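Local coordinates for protein taurocyamine kinase (PDB 4WOD) that reversibly transfers phosphate between ATP and taurocyamine, as a duplicated, magnesium-dependent phosphagen kinase, and binds arginine in this crystal, at residues A[62-67]-A[131-136]; A[220-225]-A[265-270]. The protein carries 4 engineered substitutions. One frame throughout, in Å; residues are numbered along the deposited sequence.

Interaction 1: residues A[62-67]-A[131-136]. With ARG (arginine), chain B.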
loop_
_atom_site.group_PDB
_atom_site.type_symbol
_atom_site.label_atom_id
_atom_site.label_comp_id
_atom_site.label_asym_id
_atom_site.label_seq_id
_atom_site.Cartn_x
_atom_site.Cartn_y
_atom_site.Cartn_z
ATOM N N PRO A 62 9.959 0.763 20.932
ATOM C CA PRO A 62 10.818 0.416 22.069
ATOM C C PRO A 62 10.243 -0.806 22.780
ATOM O O PRO A 62 9.225 -1.356 22.333
ATOM C CB PRO A 62 10.737 1.648 22.978
ATOM C CG PRO A 62 9.350 2.266 22.639
ATOM C CD PRO A 62 9.205 2.013 21.142
ATOM N N ARG A 63 10.845 -1.203 23.889
ATOM C CA ARG A 63 10.158 -2.136 24.770
ATOM C C ARG A 63 10.064 -1.466 26.127
ATOM O O ARG A 63 10.249 -0.258 26.229
ATOM C CB ARG A 63 10.880 -3.494 24.814
ATOM C CG ARG A 63 10.997 -4.179 23.418
ATOM C CD ARG A 63 9.613 -4.642 22.858
ATOM N NE ARG A 63 9.691 -5.411 21.604
ATOM C CZ ARG A 63 9.755 -4.884 20.387
ATOM N NH1 ARG A 63 9.769 -3.563 20.215
ATOM N NH2 ARG A 63 9.808 -5.682 19.320
ATOM N N SER A 64 9.765 -2.219 27.174
ATOM C CA SER A 64 9.661 -1.601 28.487
ATOM C C SER A 64 10.480 -2.377 29.497
ATOM O O SER A 64 10.391 -3.600 29.568
ATOM C CB SER A 64 8.195 -1.494 28.931
ATOM O OG SER A 64 7.499 -2.704 28.707
ATOM N N CYS A 65 11.283 -1.643 30.259
ATOM C CA CYS A 65 12.113 -2.216 31.309
ATOM C C CYS A 65 11.281 -2.914 32.387
ATOM O O CYS A 65 11.721 -3.893 32.990
ATOM C CB CYS A 65 12.983 -1.119 31.929
ATOM S SG CYS A 65 12.108 0.344 32.591
ATOM N N ASP A 66 10.084 -2.391 32.631
ATOM C CA ASP A 66 9.121 -2.998 33.551
ATOM C C ASP A 66 7.797 -2.277 33.334
ATOM O O ASP A 66 7.736 -1.322 32.565
ATOM C CB ASP A 66 9.570 -2.879 35.012
ATOM C CG ASP A 66 9.814 -1.437 35.435
ATOM O OD1 ASP A 66 8.838 -0.680 35.620
ATOM O OD2 ASP A 66 10.993 -1.065 35.606
ATOM N N LEU A 67 6.762 -2.688 34.061
ATOM C CA LEU A 67 5.406 -2.196 33.801
ATOM C C LEU A 67 5.231 -0.716 34.138
ATOM O O LEU A 67 4.318 -0.074 33.630
ATOM C CB LEU A 67 4.381 -3.042 34.571
ATOM C CG LEU A 67 4.488 -3.041 36.104
ATOM C CD1 LEU A 67 3.589 -1.980 36.716
ATOM C CD2 LEU A 67 4.133 -4.401 36.688
ATOM N N PHE A 131 6.195 -7.414 39.500
ATOM C CA PHE A 131 7.379 -8.029 38.893
ATOM C C PHE A 131 7.802 -7.233 37.677
ATOM O O PHE A 131 6.957 -6.729 36.966
ATOM C CB PHE A 131 7.123 -9.479 38.453
ATOM C CG PHE A 131 6.840 -10.422 39.582
ATOM C CD1 PHE A 131 7.868 -11.163 40.161
ATOM C CD2 PHE A 131 5.547 -10.569 40.062
ATOM C CE1 PHE A 131 7.615 -12.047 41.190
ATOM C CE2 PHE A 131 5.279 -11.454 41.108
ATOM C CZ PHE A 131 6.314 -12.189 41.671
ATOM N N GLY A 132 9.107 -7.147 37.439
ATOM C CA GLY A 132 9.611 -6.431 36.285
ATOM C C GLY A 132 9.555 -7.273 35.026
ATOM O O GLY A 132 8.968 -8.362 35.017
ATOM N N PHE A 133 10.116 -6.725 33.951
ATOM C CA PHE A 133 10.301 -7.443 32.705
ATOM C C PHE A 133 11.769 -7.854 32.619
ATOM O O PHE A 133 12.524 -7.610 33.557
ATOM C CB PHE A 133 9.897 -6.577 31.501
ATOM C CG PHE A 133 8.411 -6.291 31.417
ATOM C CD1 PHE A 133 7.480 -7.272 31.752
ATOM C CD2 PHE A 133 7.951 -5.038 31.016
ATOM C CE1 PHE A 133 6.109 -7.006 31.665
ATOM C CE2 PHE A 133 6.593 -4.754 30.934
ATOM C CZ PHE A 133 5.660 -5.731 31.251
ATOM N N GLY A 134 12.154 -8.464 31.494
ATOM C CA GLY A 134 13.526 -8.874 31.227
ATOM C C GLY A 134 14.650 -8.075 31.888
ATOM O O GLY A 134 15.476 -8.655 32.609
ATOM N N PRO A 135 14.696 -6.749 31.642
ATOM C CA PRO A 135 15.780 -5.891 32.140
ATOM C C PRO A 135 15.802 -5.668 33.650
ATOM O O PRO A 135 16.830 -5.243 34.168
ATOM C CB PRO A 135 15.525 -4.551 31.422
ATOM C CG PRO A 135 14.768 -4.931 30.182
ATOM C CD PRO A 135 13.866 -6.036 30.655
ATOM N N THR A 136 14.698 -5.928 34.343
ATOM C CA THR A 136 14.637 -5.582 35.750
ATOM C C THR A 136 14.398 -6.782 36.676
ATOM O O THR A 136 14.473 -6.642 37.896
ATOM C CB THR A 136 13.523 -4.510 36.040
ATOM O OG1 THR A 136 12.313 -4.875 35.365
ATOM C CG2 THR A 136 13.964 -3.112 35.582
HETATM N N ARG B . 5.889 -3.412 16.046
HETATM C CA ARG B . 6.959 -3.977 16.822
HETATM C C ARG B . 8.376 -3.561 16.476
HETATM O O ARG B . 8.769 -3.593 15.284
HETATM C CB ARG B . 6.840 -5.456 16.884
HETATM C CG ARG B . 5.870 -5.900 17.926
HETATM C CD ARG B . 6.671 -6.582 18.975
HETATM N NE ARG B . 5.813 -7.058 20.018
HETATM C CZ ARG B . 5.872 -8.270 20.493
HETATM N NH1 ARG B . 5.068 -8.640 21.444
HETATM N NH2 ARG B . 6.728 -9.114 19.987
HETATM O OXT ARG B . 8.968 -3.197 17.502
HETATM O O HOH W 1 6.980 -5.513 34.607
#
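Phe131 meets Leu67 through its backbone: the carbonyl O lies 3.7 Å from Leu67 CD2 and also accepts a bond from a water, which in turn takes a weak one from Leu67 N. That water sits over the centre of the Phe133 ring, 3.3 Å above its plane. At Gly132 the two segments run close, CA lying 3.8 Å from Asp66 CB. Phe133 turns its CD2–CE2 side to the other segment. CE2 is 3.2 Å from Ser64 OG, whose hydrogen bond goes to Phe267 O, and CD2 is 3.5 Å from Asp66 CA. Pro135 adds apolar packing, CB to CB with Cys65 at 4.3 Å. Thr136 OG1 then donates to Cys65 O at 2.6 Å, tilted 29° from the carbonyl plane; chi1 of 46° sets OG1 between its own N and carbonyl carbon. Phe133 N bonds weakly to that same oxygen, so that one carbonyl oxygen meets both ends of the turn 133-136. Arg63, in the 62-67 segment, reaches the bound arginine instead, NH1 to OXT at 2.9 Å. The contact joins the loop between helices 46-55 and 69-72 to the loop between strand 117-126 and helix 139-154, with helix 46-55 packed against Cys65 and Pro135.

Interaction 2: residues A[220-225]-A[265-270]. With ARG (arginine), chain B.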
loop_
_atom_site.group_PDB
_atom_site.type_symbol
_atom_site.label_atom_id
_atom_site.label_comp_id
_atom_site.label_asym_id
_atom_site.label_seq_id
_atom_site.Cartn_x
_atom_site.Cartn_y
_atom_site.Cartn_z
ATOM N N ASN A 220 6.967 -16.369 30.772
ATOM C CA ASN A 220 8.191 -15.557 30.728
ATOM C C ASN A 220 8.951 -15.639 29.419
ATOM O O ASN A 220 10.173 -15.419 29.372
ATOM C CB ASN A 220 9.095 -15.923 31.906
ATOM C CG ASN A 220 8.629 -15.270 33.191
ATOM O OD1 ASN A 220 8.038 -14.193 33.143
ATOM N ND2 ASN A 220 8.882 -15.910 34.345
ATOM N N GLU A 221 8.225 -15.914 28.338
ATOM C CA GLU A 221 8.839 -15.890 27.014
ATOM C C GLU A 221 9.175 -14.448 26.615
ATOM O O GLU A 221 10.201 -14.186 25.989
ATOM C CB GLU A 221 7.920 -16.541 25.974
ATOM C CG GLU A 221 8.482 -16.506 24.550
ATOM C CD GLU A 221 8.003 -15.316 23.738
ATOM O OE1 GLU A 221 6.890 -14.815 24.001
ATOM O OE2 GLU A 221 8.745 -14.889 22.826
ATOM N N GLU A 222 8.315 -13.519 27.001
ATOM C CA GLU A 222 8.476 -12.099 26.679
ATOM C C GLU A 222 7.603 -11.319 27.648
ATOM O O GLU A 222 8.097 -10.548 28.486
ATOM C CB GLU A 222 8.075 -11.797 25.232
ATOM C CG GLU A 222 7.848 -10.318 24.973
ATOM C CD GLU A 222 7.585 -9.988 23.511
ATOM O OE1 GLU A 222 6.626 -9.234 23.251
ATOM O OE2 GLU A 222 8.347 -10.454 22.631
ATOM N N ASP A 223 6.296 -11.547 27.526
ATOM C CA ASP A 223 5.370 -11.181 28.572
ATOM C C ASP A 223 5.400 -12.224 29.671
ATOM O O ASP A 223 5.934 -13.329 29.481
ATOM C CB ASP A 223 3.948 -11.019 28.008
ATOM C CG ASP A 223 3.794 -9.731 27.206
ATOM O OD1 ASP A 223 4.141 -8.658 27.740
ATOM O OD2 ASP A 223 3.380 -9.792 26.027
ATOM N N HIS A 224 4.859 -11.865 30.835
ATOM C CA HIS A 224 4.833 -12.773 31.964
ATOM C C HIS A 224 4.059 -14.026 31.553
ATOM O O HIS A 224 4.533 -15.167 31.716
ATOM C CB HIS A 224 4.209 -12.097 33.195
ATOM C CG HIS A 224 5.096 -11.040 33.789
ATOM N ND1 HIS A 224 4.677 -10.172 34.771
ATOM C CD2 HIS A 224 6.382 -10.707 33.521
ATOM C CE1 HIS A 224 5.669 -9.363 35.100
ATOM N NE2 HIS A 224 6.722 -9.673 34.362
ATOM N N ILE A 225 2.878 -13.786 31.001
ATOM C CA ILE A 225 2.005 -14.842 30.506
ATOM C C ILE A 225 1.539 -14.522 29.097
ATOM O O ILE A 225 1.124 -13.393 28.815
ATOM C CB ILE A 225 0.754 -15.011 31.389
ATOM C CG1 ILE A 225 1.104 -14.824 32.869
ATOM C CG2 ILE A 225 0.121 -16.352 31.122
ATOM C CD1 ILE A 225 -0.101 -14.720 33.806
ATOM N N ILE A 265 -1.124 -3.847 30.592
ATOM C CA ILE A 265 0.281 -3.567 30.290
ATOM C C ILE A 265 0.948 -4.788 29.662
ATOM O O ILE A 265 0.719 -5.933 30.090
ATOM C CB ILE A 265 1.044 -3.156 31.568
ATOM C CG1 ILE A 265 0.356 -1.967 32.255
ATOM C CG2 ILE A 265 2.526 -2.873 31.271
ATOM C CD1 ILE A 265 0.100 -0.765 31.360
ATOM N N THR A 266 1.763 -4.545 28.643
ATOM C CA THR A 266 2.561 -5.602 28.026
ATOM C C THR A 266 3.977 -5.108 27.827
ATOM O O THR A 266 4.213 -3.905 27.902
ATOM C CB THR A 266 1.978 -6.047 26.666
ATOM O OG1 THR A 266 1.706 -4.877 25.869
ATOM C CG2 THR A 266 0.689 -6.852 26.908
ATOM N N PHE A 267 4.898 -6.036 27.572
ATOM C CA PHE A 267 6.321 -5.703 27.340
ATOM C C PHE A 267 6.505 -4.841 26.090
ATOM O O PHE A 267 7.275 -3.875 26.086
ATOM C CB PHE A 267 7.136 -6.995 27.237
ATOM C CG PHE A 267 8.614 -6.795 26.993
ATOM C CD1 PHE A 267 9.430 -6.209 27.942
ATOM C CD2 PHE A 267 9.193 -7.249 25.814
ATOM C CE1 PHE A 267 10.803 -6.058 27.710
ATOM C CE2 PHE A 267 10.552 -7.108 25.586
ATOM C CZ PHE A 267 11.352 -6.507 26.534
ATOM N N CYS A 268 5.795 -5.186 25.027
ATOM C CA CYS A 268 5.859 -4.394 23.803
ATOM C C CYS A 268 4.603 -3.552 23.690
ATOM O O CYS A 268 3.498 -4.055 23.937
ATOM C CB CYS A 268 6.015 -5.294 22.578
ATOM S SG CYS A 268 6.021 -4.410 21.015
ATOM N N PRO A 269 4.761 -2.262 23.340
ATOM C CA PRO A 269 3.624 -1.341 23.220
ATOM C C PRO A 269 2.586 -1.738 22.180
ATOM O O PRO A 269 1.459 -1.260 22.291
ATOM C CB PRO A 269 4.279 -0.011 22.824
ATOM C CG PRO A 269 5.665 -0.091 23.409
ATOM C CD PRO A 269 6.058 -1.555 23.245
ATOM N N SER A 270 2.943 -2.569 21.204
ATOM C CA SER A 270 1.989 -2.935 20.153
ATOM C C SER A 270 0.818 -3.773 20.673
ATOM O O SER A 270 -0.264 -3.784 20.068
ATOM C CB SER A 270 2.700 -3.688 19.021
ATOM O OG SER A 270 3.204 -4.933 19.467
HETATM N N ARG B . 5.889 -3.412 16.046
HETATM C CA ARG B . 6.959 -3.977 16.822
HETATM C C ARG B . 8.376 -3.561 16.476
HETATM O O ARG B . 8.769 -3.593 15.284
HETATM C CB ARG B . 6.840 -5.456 16.884
HETATM C CG ARG B . 5.870 -5.900 17.926
HETATM C CD ARG B . 6.671 -6.582 18.975
HETATM N NE ARG B . 5.813 -7.058 20.018
HETATM C CZ ARG B . 5.872 -8.270 20.493
HETATM N NH1 ARG B . 5.068 -8.640 21.444
HETATM N NH2 ARG B . 6.728 -9.114 19.987
HETATM O OXT ARG B . 8.968 -3.197 17.502
HETATM O O HOH W 2 4.528 -7.628 24.496
#
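The guanidine end of the substrate pocket, in the catalytic domain of a phosphagen kinase, is built here from two loops: 220-225, which links strands 215-219 and 225-232, and a second loop, 265-270, which carries Cys268, the predicted active-site residue. Asp223 joins them directly. Its OD1 accepts the backbone N-H of Phe267 at 2.7 Å, with an N-H...O angle of 171°, and the donor arrives nearly in line with the C-O bond. The same oxygen packs on Thr266, 3.6 Å from CB, while OD2 forms a salt bridge with Arg226, predicted to bind ATP. Beside this bond, Glu222 and Phe267 cross at about a right angle, CG of the glutamate lying 3.5 Å from CD2 of the ring, and the carboxylate and ring planes are 54° apart. Glu222 CG is anti to the backbone N (chi1 164°) and the chain stays extended beyond it, so the carboxylate reaches past the ring to the ligand. There OE1 takes a very short bond of 2.5 Å from NH1 of the bound arginine, and OE2 a weak one from its NH2. One water donates to Glu222 OE1 and Asp223 OD2 and accepts from Cys268 N at 2.8 Å, tying both carboxylates to the cysteine backbone. Thr266 OG1 donates to Cys268 O at 2.8 Å, so the peptide groups flanking Cys268 are held on both sides. Glu222 meets the guanidinium directly, whereas Asp223 pairs with Arg226 and reaches the ligand only through the water; this acidic side probably suits a cationic guanidino group.

The two interactions come in series along the first repeat, 62-67/131-136 closing before 220-225/265-270 opens, yet their centres lie only 9 Å apart and they touch directly. Gly132 O is 2.7 Å from His224 NE2, a probable hydrogen bond, and the Ser64 side chain makes a second polar link between them; Phe133 also meets the rings of His224 and Phe267 edge-to-face. Segments 131-136, 220-225 and 265-270 belong to loops beside strands of the eight-stranded antiparallel sheet, and 62-67 comes from the helical N-terminal domain. Both contacts reach the bound arginine, interaction 1 at its carboxylate and interaction 2 at its guanidinium, so the pocket is formed where the two domains meet.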